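Local coordinates for glycosyl hydrolases family 31 family protein (Aspergillus niger, PDB 6DRU) that releases alpha-xylose from the non-reducing terminal glucose of xyloglucan oligosaccharides, as an alpha-xylosidase of glycoside hydrolase family 31, at residues A[43-55]-A[231-243]. Residues are numbered along the deposited sequence; the frame is centred on the assembly and turned at random.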
ATOM      1  N   GLU A  43     -12.513  19.220  -1.456  1.00 83.79           N
ATOM      2  CA  GLU A  43     -13.255  17.971  -1.526  1.00 78.60           C
ATOM      3  C   GLU A  43     -14.504  18.145  -2.383  1.00 67.00           C
ATOM      4  O   GLU A  43     -15.074  19.236  -2.478  1.00 70.35           O
ATOM      5  CB  GLU A  43     -13.640  17.494  -0.125  1.00 60.32           C
ATOM      6  CG  GLU A  43     -12.476  16.983   0.715  1.00 75.38           C
ATOM      7  CD  GLU A  43     -11.762  18.087   1.473  1.00 89.69           C
ATOM      8  OE1 GLU A  43     -12.252  19.237   1.455  1.00 84.66           O
ATOM      9  OE2 GLU A  43     -10.712  17.803   2.092  1.00 77.00           O
ATOM     10  N   ILE A  44     -14.934  17.051  -3.002  1.00 60.93           N
ATOM     11  CA  ILE A  44     -16.099  17.057  -3.880  1.00 66.99           C
ATOM     12  C   ILE A  44     -17.348  16.820  -3.043  1.00 59.75           C
ATOM     13  O   ILE A  44     -17.426  15.848  -2.283  1.00 53.99           O
ATOM     14  CB  ILE A  44     -15.965  16.002  -4.994  1.00 62.57           C
ATOM     15  CG1 ILE A  44     -14.907  16.418  -6.024  1.00 44.30           C
ATOM     16  CG2 ILE A  44     -17.309  15.759  -5.666  1.00 65.06           C
ATOM     17  CD1 ILE A  44     -13.485  16.115  -5.632  1.00 65.44           C
ATOM     18  N   SER A  45     -18.325  17.714  -3.182  1.00 58.02           N
ATOM     19  CA  SER A  45     -19.567  17.663  -2.427  1.00 49.43           C
ATOM     20  C   SER A  45     -20.736  17.697  -3.396  1.00 52.54           C
ATOM     21  O   SER A  45     -20.673  18.354  -4.439  1.00 57.60           O
ATOM     22  CB  SER A  45     -19.678  18.831  -1.437  1.00 55.13           C
ATOM     23  OG  SER A  45     -20.913  18.797  -0.742  1.00 58.53           O
ATOM     24  N   PHE A  46     -21.796  16.971  -3.054  1.00 62.83           N
ATOM     25  CA  PHE A  46     -22.978  16.870  -3.896  1.00 56.79           C
ATOM     26  C   PHE A  46     -24.188  17.560  -3.284  1.00 53.12           C
ATOM     27  O   PHE A  46     -25.289  17.463  -3.837  1.00 62.98           O
ATOM     28  CB  PHE A  46     -23.287  15.401  -4.187  1.00 55.95           C
ATOM     29  CG  PHE A  46     -22.187  14.690  -4.926  1.00 57.39           C
ATOM     30  CD1 PHE A  46     -22.088  14.782  -6.306  1.00 60.32           C
ATOM     31  CD2 PHE A  46     -21.244  13.939  -4.239  1.00 58.74           C
ATOM     32  CE1 PHE A  46     -21.072  14.134  -6.990  1.00 62.73           C
ATOM     33  CE2 PHE A  46     -20.226  13.288  -4.917  1.00 59.39           C
ATOM     34  CZ  PHE A  46     -20.140  13.385  -6.293  1.00 63.51           C
ATOM     35  N   ILE A  47     -24.014  18.254  -2.162  1.00 56.14           N
ATOM     36  CA  ILE A  47     -25.107  18.954  -1.499  1.00 64.60           C
ATOM     37  C   ILE A  47     -24.895  20.455  -1.639  1.00 54.94           C
ATOM     38  O   ILE A  47     -23.767  20.936  -1.794  1.00 60.42           O
ATOM     39  CB  ILE A  47     -25.236  18.552  -0.014  1.00 59.68           C
ATOM     40  CG1 ILE A  47     -24.007  19.006   0.772  1.00 55.84           C
ATOM     41  CG2 ILE A  47     -25.437  17.050   0.116  1.00 53.53           C
ATOM     42  CD1 ILE A  47     -24.178  18.910   2.271  1.00 67.61           C
ATOM     43  N   TYR A  48     -26.000  21.196  -1.586  1.00 58.36           N
ATOM     44  CA  TYR A  48     -25.980  22.644  -1.728  1.00 52.86           C
ATOM     45  C   TYR A  48     -25.762  23.306  -0.374  1.00 61.81           C
ATOM     46  O   TYR A  48     -26.344  22.894   0.633  1.00 69.98           O
ATOM     47  CB  TYR A  48     -27.290  23.143  -2.344  1.00 58.93           C
ATOM     48  CG  TYR A  48     -27.445  22.831  -3.817  1.00 55.86           C
ATOM     49  CD1 TYR A  48     -27.866  21.579  -4.243  1.00 55.82           C
ATOM     50  CD2 TYR A  48     -27.176  23.794  -4.781  1.00 59.99           C
ATOM     51  CE1 TYR A  48     -28.008  21.292  -5.588  1.00 62.73           C
ATOM     52  CE2 TYR A  48     -27.316  23.517  -6.128  1.00 56.48           C
ATOM     53  CZ  TYR A  48     -27.732  22.265  -6.527  1.00 63.17           C
ATOM     54  OH  TYR A  48     -27.873  21.985  -7.868  1.00 64.43           O
ATOM     55  N   ASP A  49     -24.926  24.339  -0.358  1.00 66.22           N
ATOM     56  CA  ASP A  49     -24.688  25.138   0.844  1.00 67.94           C
ATOM     57  C   ASP A  49     -24.822  26.611   0.484  1.00 69.54           C
ATOM     58  O   ASP A  49     -23.949  27.152  -0.225  1.00 74.35           O
ATOM     59  CB  ASP A  49     -23.316  24.849   1.448  1.00 74.87           C
ATOM     60  CG  ASP A  49     -23.129  25.504   2.802  1.00 72.76           C
ATOM     61  OD1 ASP A  49     -24.127  26.005   3.364  1.00 71.55           O
ATOM     62  OD2 ASP A  49     -21.985  25.513   3.308  1.00 72.93           O
ATOM     63  N   PRO A  50     -25.885  27.297   0.932  1.00 72.38           N
ATOM     64  CA  PRO A  50     -26.953  26.727   1.759  1.00 62.92           C
ATOM     65  C   PRO A  50     -27.892  25.861   0.930  1.00 58.69           C
ATOM     66  O   PRO A  50     -27.837  25.940  -0.298  1.00 68.95           O
ATOM     67  CB  PRO A  50     -27.671  27.965   2.295  1.00 67.44           C
ATOM     68  CG  PRO A  50     -27.505  28.969   1.211  1.00 67.92           C
ATOM     69  CD  PRO A  50     -26.146  28.711   0.603  1.00 72.90           C
ATOM     70  N   PRO A  51     -28.710  25.033   1.579  1.00 63.24           N
ATOM     71  CA  PRO A  51     -29.684  24.236   0.828  1.00 62.98           C
ATOM     72  C   PRO A  51     -30.568  25.120  -0.038  1.00 63.94           C
ATOM     73  O   PRO A  51     -30.799  26.294   0.268  1.00 62.76           O
ATOM     74  CB  PRO A  51     -30.493  23.536   1.926  1.00 57.79           C
ATOM     75  CG  PRO A  51     -29.549  23.446   3.074  1.00 61.84           C
ATOM     76  CD  PRO A  51     -28.708  24.693   3.013  1.00 68.67           C
ATOM     77  N   ILE A  52     -31.051  24.537  -1.140  1.00 62.73           N
ATOM     78  CA  ILE A  52     -31.921  25.249  -2.076  1.00 60.23           C
ATOM     79  C   ILE A  52     -33.099  25.876  -1.349  1.00 66.71           C
ATOM     80  O   ILE A  52     -33.619  26.921  -1.760  1.00 65.98           O
ATOM     81  CB  ILE A  52     -32.390  24.286  -3.191  1.00 51.36           C
ATOM     82  CG1 ILE A  52     -31.236  23.953  -4.137  1.00 57.55           C
ATOM     83  CG2 ILE A  52     -33.549  24.872  -3.981  1.00 49.75           C
ATOM     84  CD1 ILE A  52     -31.495  22.734  -4.991  1.00 65.45           C
ATOM     85  N   GLU A  53     -33.508  25.276  -0.236  1.00 69.10           N
ATOM     86  CA  GLU A  53     -34.671  25.720   0.514  1.00 65.45           C
ATOM     87  C   GLU A  53     -34.454  25.358   1.974  1.00 63.15           C
ATOM     88  O   GLU A  53     -34.179  24.196   2.290  1.00 64.96           O
ATOM     89  CB  GLU A  53     -35.934  25.067  -0.051  1.00 67.75           C
ATOM     90  CG  GLU A  53     -37.082  24.887   0.909  1.00 72.99           C
ATOM     91  CD  GLU A  53     -38.200  24.082   0.281  1.00 82.89           C
ATOM     92  OE1 GLU A  53     -38.527  24.343  -0.897  1.00 78.83           O
ATOM     93  OE2 GLU A  53     -38.740  23.179   0.954  1.00103.53           O
ATOM     94  N   GLY A  54     -34.549  26.350   2.851  1.00 71.24           N
ATOM     95  CA  GLY A  54     -34.297  26.115   4.261  1.00 69.92           C
ATOM     96  C   GLY A  54     -34.412  27.401   5.049  1.00 80.55           C
ATOM     97  O   GLY A  54     -34.764  28.459   4.516  1.00 84.41           O
ATOM     98  N   TYR A  55     -34.109  27.287   6.343  1.00 70.62           N
ATOM     99  CA  TYR A  55     -34.207  28.411   7.266  1.00 71.25           C
ATOM    100  C   TYR A  55     -33.069  29.411   7.115  1.00 73.74           C
ATOM    101  O   TYR A  55     -33.157  30.508   7.678  1.00 72.63           O
ATOM    102  CB  TYR A  55     -34.229  27.902   8.710  1.00 73.27           C
ATOM    103  CG  TYR A  55     -32.866  27.472   9.213  1.00 79.20           C
ATOM    104  CD1 TYR A  55     -32.365  26.211   8.922  1.00 74.39           C
ATOM    105  CD2 TYR A  55     -32.077  28.332   9.969  1.00 79.51           C
ATOM    106  CE1 TYR A  55     -31.118  25.817   9.373  1.00 77.53           C
ATOM    107  CE2 TYR A  55     -30.830  27.947  10.421  1.00 75.46           C
ATOM    108  CZ  TYR A  55     -30.356  26.689  10.121  1.00 74.41           C
ATOM    109  OH  TYR A  55     -29.115  26.302  10.573  1.00 78.56           O
ATOM    110  N   LEU A 231     -39.786  14.074   3.075  1.00 62.24           N
ATOM    111  CA  LEU A 231     -38.421  13.570   2.964  1.00 59.62           C
ATOM    112  C   LEU A 231     -37.838  13.864   1.587  1.00 66.88           C
ATOM    113  O   LEU A 231     -36.705  14.345   1.469  1.00 70.77           O
ATOM    114  CB  LEU A 231     -38.387  12.069   3.256  1.00 53.15           C
ATOM    115  CG  LEU A 231     -38.472  11.648   4.721  1.00 56.04           C
ATOM    116  CD1 LEU A 231     -38.488  10.133   4.839  1.00 57.83           C
ATOM    117  CD2 LEU A 231     -37.306  12.229   5.505  1.00 52.79           C
ATOM    118  N   GLN A 232     -38.607  13.593   0.530  1.00 66.80           N
ATOM    119  CA  GLN A 232     -38.143  13.908  -0.817  1.00 62.37           C
ATOM    120  C   GLN A 232     -38.042  15.411  -1.039  1.00 61.28           C
ATOM    121  O   GLN A 232     -37.209  15.863  -1.832  1.00 61.45           O
ATOM    122  CB  GLN A 232     -39.068  13.276  -1.857  1.00 57.44           C
ATOM    123  CG  GLN A 232     -38.967  11.764  -1.930  1.00 58.31           C
ATOM    124  CD  GLN A 232     -37.583  11.295  -2.340  1.00 61.31           C
ATOM    125  OE1 GLN A 232     -36.978  11.843  -3.262  1.00 61.07           O
ATOM    126  NE2 GLN A 232     -37.076  10.278  -1.654  1.00 61.42           N
ATOM    127  N   GLN A 233     -38.879  16.198  -0.358  1.00 62.58           N
ATOM    128  CA  GLN A 233     -38.748  17.648  -0.438  1.00 66.13           C
ATOM    129  C   GLN A 233     -37.430  18.110   0.172  1.00 70.49           C
ATOM    130  O   GLN A 233     -36.796  19.043  -0.336  1.00 68.06           O
ATOM    131  CB  GLN A 233     -39.924  18.325   0.264  1.00 66.23           C
ATOM    132  CG  GLN A 233     -40.254  19.715  -0.263  1.00 64.22           C
ATOM    133  CD  GLN A 233     -41.189  20.474   0.659  1.00 70.38           C
ATOM    134  OE1 GLN A 233     -42.150  19.914   1.185  1.00 87.70           O
ATOM    135  NE2 GLN A 233     -40.914  21.758   0.853  1.00 74.64           N
ATOM    136  N   ARG A 234     -37.003  17.464   1.260  1.00 60.05           N
ATOM    137  CA  ARG A 234     -35.748  17.825   1.908  1.00 59.30           C
ATOM    138  C   ARG A 234     -34.542  17.317   1.127  1.00 62.65           C
ATOM    139  O   ARG A 234     -33.531  18.021   1.020  1.00 60.10           O
ATOM    140  CB  ARG A 234     -35.725  17.279   3.335  1.00 52.22           C
ATOM    141  CG  ARG A 234     -36.908  17.707   4.187  1.00 59.55           C
ATOM    142  CD  ARG A 234     -36.748  19.127   4.700  1.00 60.97           C
ATOM    143  NE  ARG A 234     -37.846  19.515   5.581  1.00 71.56           N
ATOM    144  CZ  ARG A 234     -38.906  20.214   5.191  1.00 79.50           C
ATOM    145  NH1 ARG A 234     -39.019  20.605   3.929  1.00 79.67           N
ATOM    146  NH2 ARG A 234     -39.856  20.523   6.063  1.00 71.96           N
ATOM    147  N   ILE A 235     -34.628  16.100   0.583  1.00 52.39           N
ATOM    148  CA  ILE A 235     -33.516  15.541  -0.182  1.00 48.25           C
ATOM    149  C   ILE A 235     -33.241  16.396  -1.411  1.00 59.18           C
ATOM    150  O   ILE A 235     -32.087  16.716  -1.723  1.00 63.22           O
ATOM    151  CB  ILE A 235     -33.808  14.079  -0.565  1.00 52.28           C
ATOM    152  CG1 ILE A 235     -33.849  13.191   0.680  1.00 53.06           C
ATOM    153  CG2 ILE A 235     -32.771  13.563  -1.551  1.00 49.17           C
ATOM    154  CD1 ILE A 235     -34.374  11.794   0.415  1.00 51.09           C
ATOM    155  N   SER A 236     -34.300  16.781  -2.127  1.00 59.07           N
ATOM    156  CA  SER A 236     -34.132  17.605  -3.320  1.00 51.15           C
ATOM    157  C   SER A 236     -33.613  18.994  -2.973  1.00 58.54           C
ATOM    158  O   SER A 236     -32.849  19.579  -3.748  1.00 63.43           O
ATOM    159  CB  SER A 236     -35.454  17.704  -4.080  1.00 58.16           C
ATOM    160  OG  SER A 236     -36.480  18.232  -3.256  1.00 62.19           O
ATOM    161  N   ALA A 237     -34.014  19.540  -1.823  1.00 61.25           N
ATOM    162  CA  ALA A 237     -33.465  20.818  -1.386  1.00 58.10           C
ATOM    163  C   ALA A 237     -31.991  20.712  -1.022  1.00 66.42           C
ATOM    164  O   ALA A 237     -31.280  21.721  -1.057  1.00 72.12           O
ATOM    165  CB  ALA A 237     -34.255  21.356  -0.195  1.00 57.97           C
ATOM    166  N   LEU A 238     -31.519  19.516  -0.676  1.00 56.03           N
ATOM    167  CA  LEU A 238     -30.116  19.320  -0.344  1.00 53.37           C
ATOM    168  C   LEU A 238     -29.266  19.028  -1.571  1.00 64.67           C
ATOM    169  O   LEU A 238     -28.153  19.549  -1.688  1.00 61.82           O
ATOM    170  CB  LEU A 238     -29.967  18.176   0.661  1.00 55.06           C
ATOM    171  CG  LEU A 238     -30.332  18.486   2.111  1.00 58.01           C
ATOM    172  CD1 LEU A 238     -30.544  17.199   2.888  1.00 49.35           C
ATOM    173  CD2 LEU A 238     -29.259  19.339   2.762  1.00 55.59           C
ATOM    174  N   THR A 239     -29.773  18.218  -2.500  1.00 65.44           N
ATOM    175  CA  THR A 239     -28.964  17.704  -3.595  1.00 64.41           C
ATOM    176  C   THR A 239     -29.367  18.220  -4.968  1.00 58.96           C
ATOM    177  O   THR A 239     -28.606  18.037  -5.923  1.00 55.62           O
ATOM    178  CB  THR A 239     -29.014  16.170  -3.604  1.00 62.00           C
ATOM    179  OG1 THR A 239     -30.354  15.739  -3.866  1.00 59.48           O
ATOM    180  CG2 THR A 239     -28.579  15.632  -2.254  1.00 56.64           C
ATOM    181  N   GLY A 240     -30.529  18.856  -5.101  1.00 67.44           N
ATOM    182  CA  GLY A 240     -30.910  19.415  -6.383  1.00 65.86           C
ATOM    183  C   GLY A 240     -32.376  19.284  -6.738  1.00 70.79           C
ATOM    184  O   GLY A 240     -32.979  18.217  -6.580  1.00 64.74           O
ATOM    185  N   ARG A 241     -32.960  20.378  -7.218  1.00 62.17           N
ATOM    186  CA  ARG A 241     -34.327  20.399  -7.718  1.00 62.05           C
ATOM    187  C   ARG A 241     -34.305  20.279  -9.235  1.00 62.79           C
ATOM    188  O   ARG A 241     -33.636  21.066  -9.915  1.00 62.21           O
ATOM    189  CB  ARG A 241     -35.045  21.682  -7.296  1.00 67.30           C
ATOM    190  CG  ARG A 241     -35.403  21.744  -5.821  1.00 63.58           C
ATOM    191  CD  ARG A 241     -36.675  20.965  -5.525  1.00 64.65           C
ATOM    192  NE  ARG A 241     -36.931  20.867  -4.091  1.00 62.62           N
ATOM    193  CZ  ARG A 241     -37.345  21.881  -3.337  1.00 69.80           C
ATOM    194  NH1 ARG A 241     -37.546  23.074  -3.881  1.00 68.89           N
ATOM    195  NH2 ARG A 241     -37.554  21.704  -2.039  1.00 64.36           N
ATOM    196  N   ALA A 242     -35.027  19.292  -9.759  1.00 65.63           N
ATOM    197  CA  ALA A 242     -34.985  19.022 -11.186  1.00 58.88           C
ATOM    198  C   ALA A 242     -35.546  20.202 -11.978  1.00 63.20           C
ATOM    199  O   ALA A 242     -36.408  20.939 -11.490  1.00 75.15           O
ATOM    200  CB  ALA A 242     -35.775  17.759 -11.514  1.00 58.77           C
ATOM    201  N   PRO A 243     -35.073  20.402 -13.198  1.00 59.30           N
ATOM    202  CA  PRO A 243     -35.628  21.443 -14.066  1.00 61.69           C
ATOM    203  C   PRO A 243     -36.917  20.967 -14.728  1.00 71.73           C
ATOM    204  O   PRO A 243     -37.342  19.824 -14.575  1.00 80.65           O
ATOM    205  CB  PRO A 243     -34.517  21.658 -15.091  1.00 58.35           C
ATOM    206  CG  PRO A 243     -33.844  20.330 -15.174  1.00 64.21           C
ATOM    207  CD  PRO A 243     -33.898  19.745 -13.797  1.00 57.00           C
TER
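Glu-53 and Arg-241 illustrate how charged side chains can tie a loop to the end of a helix. Glu-53 reaches out with CG anti to the backbone N (chi1 153°) and an extended chain beyond. Its OE1 receives Arg-241 NH2 at 3.0 Å; the oxygen lies in the guanidinium plane, whereas the donor stands well above the carboxylate plane. OE2 offers its syn lone pair to Gln-233 NE2 at 2.6 Å, the amide turned 74° from the carboxylate, and a long salt bridge to Arg-234 completes the network. The bend of Arg-241 at chi2 (-81°) turns its guanidinium back along the helix it follows, where NE bonds to Ser-236 OG at 2.8 Å and NH2 also bonds to Gln-233 O; three groups thereby fix the rotation of its guanidinium.

Two loop amides take up carbonyls of the last turn of helix 228-239, which leads from the N-terminal beta domain towards the TIM barrel. Ala-237 O accepts Ile-52 N at 2.8 Å, and Leu-238 O accepts Tyr-48 N at 2.7 Å. Gly-240 then leaves the helix with positive phi.

Tyr-48 lies with its ring edge against this terminus, CE1 coming to 3.3 Å from Thr-239 O, while Ile-52 CD1 sits over one ring face, displaced toward the rim. The same methyl meets Gly-240 CA at 3.6 Å. On the flank, the side chains of Pro-51 and Leu-238 lie side by side, pointing the same way, CG against CD2, and Leu-238 continues inward onto Val-219 and Ile-190 of the beta-sheet.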